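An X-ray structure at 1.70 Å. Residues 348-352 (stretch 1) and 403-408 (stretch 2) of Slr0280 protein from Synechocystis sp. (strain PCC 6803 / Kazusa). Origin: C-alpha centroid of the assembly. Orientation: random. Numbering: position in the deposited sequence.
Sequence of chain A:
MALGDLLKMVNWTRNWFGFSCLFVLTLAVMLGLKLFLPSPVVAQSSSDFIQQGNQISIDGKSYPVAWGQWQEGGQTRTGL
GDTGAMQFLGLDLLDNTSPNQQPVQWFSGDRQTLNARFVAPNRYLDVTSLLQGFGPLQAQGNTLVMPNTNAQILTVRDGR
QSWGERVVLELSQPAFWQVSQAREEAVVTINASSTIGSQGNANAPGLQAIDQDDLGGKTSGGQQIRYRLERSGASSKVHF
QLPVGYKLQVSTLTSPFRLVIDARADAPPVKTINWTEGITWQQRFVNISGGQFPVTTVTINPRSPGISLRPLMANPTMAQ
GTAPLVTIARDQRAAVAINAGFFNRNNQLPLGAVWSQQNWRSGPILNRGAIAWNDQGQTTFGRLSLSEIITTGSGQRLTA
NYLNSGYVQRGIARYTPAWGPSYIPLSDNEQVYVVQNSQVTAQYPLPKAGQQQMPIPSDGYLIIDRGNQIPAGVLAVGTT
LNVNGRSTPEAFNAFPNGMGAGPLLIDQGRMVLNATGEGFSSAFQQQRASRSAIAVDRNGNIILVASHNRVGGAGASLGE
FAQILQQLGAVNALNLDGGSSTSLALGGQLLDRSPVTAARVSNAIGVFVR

Stretch 1, residues 348-352: QLPLG
Stretch 2, residues 403-408: LNSGYV

Stretch 1 runs largely extended through its middle. Q348 has phi/psi of 57/37, after which the chain is extended, with a weakly bonded strand at about L349 and P350; the angles are -103/144 at L349, -71/144 at P350, -126/85 at L351 and 135/171 at G352. Stretch 2 has no regular helix or strand in its contacting part: N404 lies at 45/51, S405 at -126/144, G406 at -80/-2, Y407 at -85/120 and V408 at -107/116. The closest backbone register pairs L349 with G406, whose CA atoms are 5.1 Å apart. One hydrogen bond joins the two backbones: G406 N donates to P350 O, with N and O 3.0 Å apart and an N-H...O angle of 155°. Proline has no amide hydrogen to give, but its carbonyl remains a good acceptor, and here it serves as one.

G406 is the centre of the contact, with 61 Å² of its surface covered by stretch 1. Its lack of a side chain is what permits the close approach. An ideal CB would point toward stretch 1 and lie 2.7 Å from L349 CB, a clash, and 3.2 Å from P350 O. With a hydrogen in place of a side chain on the alpha carbon, L349 CB can rest 3.9 Å from G406 CA. L349 points its CA-to-CB bond toward stretch 2 and adopts chi1 m, chi2 t.

L351 has the same rotamer, chi1 -60° and chi2 172°. Its CA-to-CB bond points sideways, but the end of the side chain comes nearer: CD2 lies 3.5 Å from G406 C and 3.5 Å from Y407 N, covering the backbone with an apolar methyl. The same CD2 is 3.9 Å from Y407 CB, an apolar contact. Y407 takes chi1 -176° and chi2 62°, and the end of its side chain leads away from stretch 1. P350, with a C-gamma endo ring, makes a looser contact, its CG 4.3 Å from N404 O.

S405, chi1 t, makes a side-chain-to-backbone hydrogen bond within its own stretch: Y407 N donates to S405 OG at 2.9 Å and 160°. A small hydroxyl suits this place, since it can accept that amide and still reach water 1, whose O is 2.8 Å from S405 OG. The same water accepts from G352 N, also with an N-to-O distance of 2.8 Å, and so bridges the stretches. At its backbone angles, G352 calls for glycine on its own account, because a CB would be jammed against the carbonyl O of L351. Altogether the contact buries 213 Å², summed over both sides.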

ATOM      1  N   GLN A 348      16.446  -6.058   4.168  1.00  8.76           N
ATOM      2  CA  GLN A 348      15.341  -5.148   4.493  1.00  9.59           C
ATOM      3  C   GLN A 348      15.753  -3.678   4.615  1.00  6.47           C
ATOM      4  O   GLN A 348      15.203  -2.943   5.443  1.00  9.48           O
ATOM      5  CB  GLN A 348      14.608  -5.556   5.771  1.00  8.09           C
ATOM      6  CG  GLN A 348      14.154  -6.992   5.871  1.00 16.91           C
ATOM      7  CD  GLN A 348      14.600  -7.582   7.198  1.00 25.26           C
ATOM      8  OE1 GLN A 348      14.080  -7.227   8.271  1.00 29.73           O
ATOM      9  NE2 GLN A 348      15.622  -8.426   7.142  1.00 27.55           N
ATOM     10  N   LEU A 349      16.687  -3.245   3.779  1.00  6.82           N
ATOM     11  CA  LEU A 349      17.102  -1.843   3.763  1.00  5.55           C
ATOM     12  C   LEU A 349      16.502  -1.057   2.591  1.00  5.95           C
ATOM     13  O   LEU A 349      16.383  -1.570   1.479  1.00  4.46           O
ATOM     14  CB  LEU A 349      18.622  -1.741   3.695  1.00  7.26           C
ATOM     15  CG  LEU A 349      19.339  -2.449   4.843  1.00  6.43           C
ATOM     16  CD1 LEU A 349      20.847  -2.214   4.706  1.00 10.60           C
ATOM     17  CD2 LEU A 349      18.815  -1.956   6.185  1.00 10.90           C
ATOM     18  N   PRO A 350      16.175   0.220   2.827  1.00  5.08           N
ATOM     19  CA  PRO A 350      15.642   1.092   1.774  1.00  5.17           C
ATOM     20  C   PRO A 350      16.699   1.479   0.731  1.00  5.78           C
ATOM     21  O   PRO A 350      17.882   1.660   1.048  1.00  3.91           O
ATOM     22  CB  PRO A 350      15.175   2.330   2.554  1.00  4.86           C
ATOM     23  CG  PRO A 350      16.068   2.360   3.775  1.00  5.58           C
ATOM     24  CD  PRO A 350      16.326   0.921   4.121  1.00  6.39           C
ATOM     25  N   LEU A 351      16.255   1.588  -0.518  1.00  4.71           N
ATOM     26  CA  LEU A 351      17.095   2.020  -1.634  1.00  3.75           C
ATOM     27  C   LEU A 351      16.409   3.198  -2.335  1.00  5.31           C
ATOM     28  O   LEU A 351      15.674   3.007  -3.308  1.00  7.40           O
ATOM     29  CB  LEU A 351      17.261   0.865  -2.623  1.00  3.47           C
ATOM     30  CG  LEU A 351      17.926  -0.389  -2.033  1.00  4.80           C
ATOM     31  CD1 LEU A 351      17.866  -1.542  -3.016  1.00  4.76           C
ATOM     32  CD2 LEU A 351      19.381  -0.065  -1.668  1.00  6.84           C
ATOM     33  N   GLY A 352      16.615   4.414  -1.834  1.00  5.28           N
ATOM     34  CA  GLY A 352      16.016   5.592  -2.451  1.00  4.41           C
ATOM     35  C   GLY A 352      15.413   6.528  -1.421  1.00  5.27           C
ATOM     36  O   GLY A 352      15.252   6.160  -0.254  1.00  3.98           O
ATOM     37  N   LEU A 403      23.068   8.972   2.180  1.00  7.86           N
ATOM     38  CA  LEU A 403      22.549   9.266   3.507  1.00  5.37           C
ATOM     39  C   LEU A 403      21.548   8.191   3.869  1.00  5.74           C
ATOM     40  O   LEU A 403      20.610   7.949   3.104  1.00  5.09           O
ATOM     41  CB  LEU A 403      21.851  10.632   3.490  1.00  5.72           C
ATOM     42  CG  LEU A 403      21.055  11.042   4.738  1.00  6.69           C
ATOM     43  CD1 LEU A 403      21.994  11.144   5.938  1.00  8.06           C
ATOM     44  CD2 LEU A 403      20.323  12.381   4.493  1.00  7.09           C
ATOM     45  N   ASN A 404      21.745   7.545   5.014  1.00  5.74           N
ATOM     46  CA  ASN A 404      20.796   6.552   5.506  1.00  7.15           C
ATOM     47  C   ASN A 404      20.328   5.585   4.417  1.00  8.76           C
ATOM     48  O   ASN A 404      19.127   5.381   4.235  1.00  6.42           O
ATOM     49  CB  ASN A 404      19.590   7.252   6.147  1.00  5.95           C
ATOM     50  CG  ASN A 404      19.962   7.959   7.443  1.00  8.48           C
ATOM     51  OD1 ASN A 404      20.947   7.596   8.074  1.00  8.65           O
ATOM     52  ND2 ASN A 404      19.189   8.967   7.837  1.00  8.81           N
ATOM     53  N   SER A 405      21.273   4.993   3.691  1.00  7.67           N
ATOM     54  CA  SER A 405      20.918   4.189   2.524  1.00  7.47           C
ATOM     55  C   SER A 405      21.497   2.776   2.548  1.00  8.20           C
ATOM     56  O   SER A 405      22.626   2.552   3.004  1.00  6.92           O
ATOM     57  CB  SER A 405      21.358   4.907   1.236  1.00  6.38           C
ATOM     58  OG  SER A 405      21.007   4.160   0.067  1.00  6.62           O
ATOM     59  N   GLY A 406      20.721   1.826   2.036  1.00  7.10           N
ATOM     60  CA  GLY A 406      21.221   0.481   1.801  1.00  5.55           C
ATOM     61  C   GLY A 406      22.030   0.375   0.524  1.00  8.00           C
ATOM     62  O   GLY A 406      22.565  -0.700   0.202  1.00  8.37           O
ATOM     63  N   TYR A 407      22.137   1.481  -0.216  1.00  8.05           N
ATOM     64  CA  TYR A 407      22.859   1.463  -1.482  1.00  7.61           C
ATOM     65  C   TYR A 407      24.373   1.672  -1.302  1.00 11.02           C
ATOM     66  O   TYR A 407      24.827   2.696  -0.787  1.00 10.22           O
ATOM     67  CB  TYR A 407      22.267   2.497  -2.443  1.00  8.29           C
ATOM     68  CG  TYR A 407      22.891   2.492  -3.825  1.00 10.73           C
ATOM     69  CD1 TYR A 407      22.809   1.371  -4.644  1.00 12.19           C
ATOM     70  CD2 TYR A 407      23.536   3.613  -4.309  1.00 12.13           C
ATOM     71  CE1 TYR A 407      23.382   1.367  -5.917  1.00 13.16           C
ATOM     72  CE2 TYR A 407      24.101   3.624  -5.587  1.00 16.58           C
ATOM     73  CZ  TYR A 407      24.022   2.495  -6.379  1.00 14.80           C
ATOM     74  OH  TYR A 407      24.590   2.509  -7.641  1.00 19.56           O
ATOM     75  N   VAL A 408      25.153   0.692  -1.744  1.00 11.85           N
ATOM     76  CA  VAL A 408      26.595   0.690  -1.492  1.00 12.60           C
ATOM     77  C   VAL A 408      27.440   1.008  -2.722  1.00 11.95           C
ATOM     78  O   VAL A 408      27.455   0.253  -3.706  1.00 13.17           O
ATOM     79  CB  VAL A 408      27.048  -0.658  -0.911  1.00 14.00           C
ATOM     80  CG1 VAL A 408      28.526  -0.617  -0.588  1.00 18.40           C
ATOM     81  CG2 VAL A 408      26.258  -0.996   0.326  1.00 14.21           C
TER
HETATM   82  O   HOH W   1      18.405   5.222   0.141  1.00  5.28           O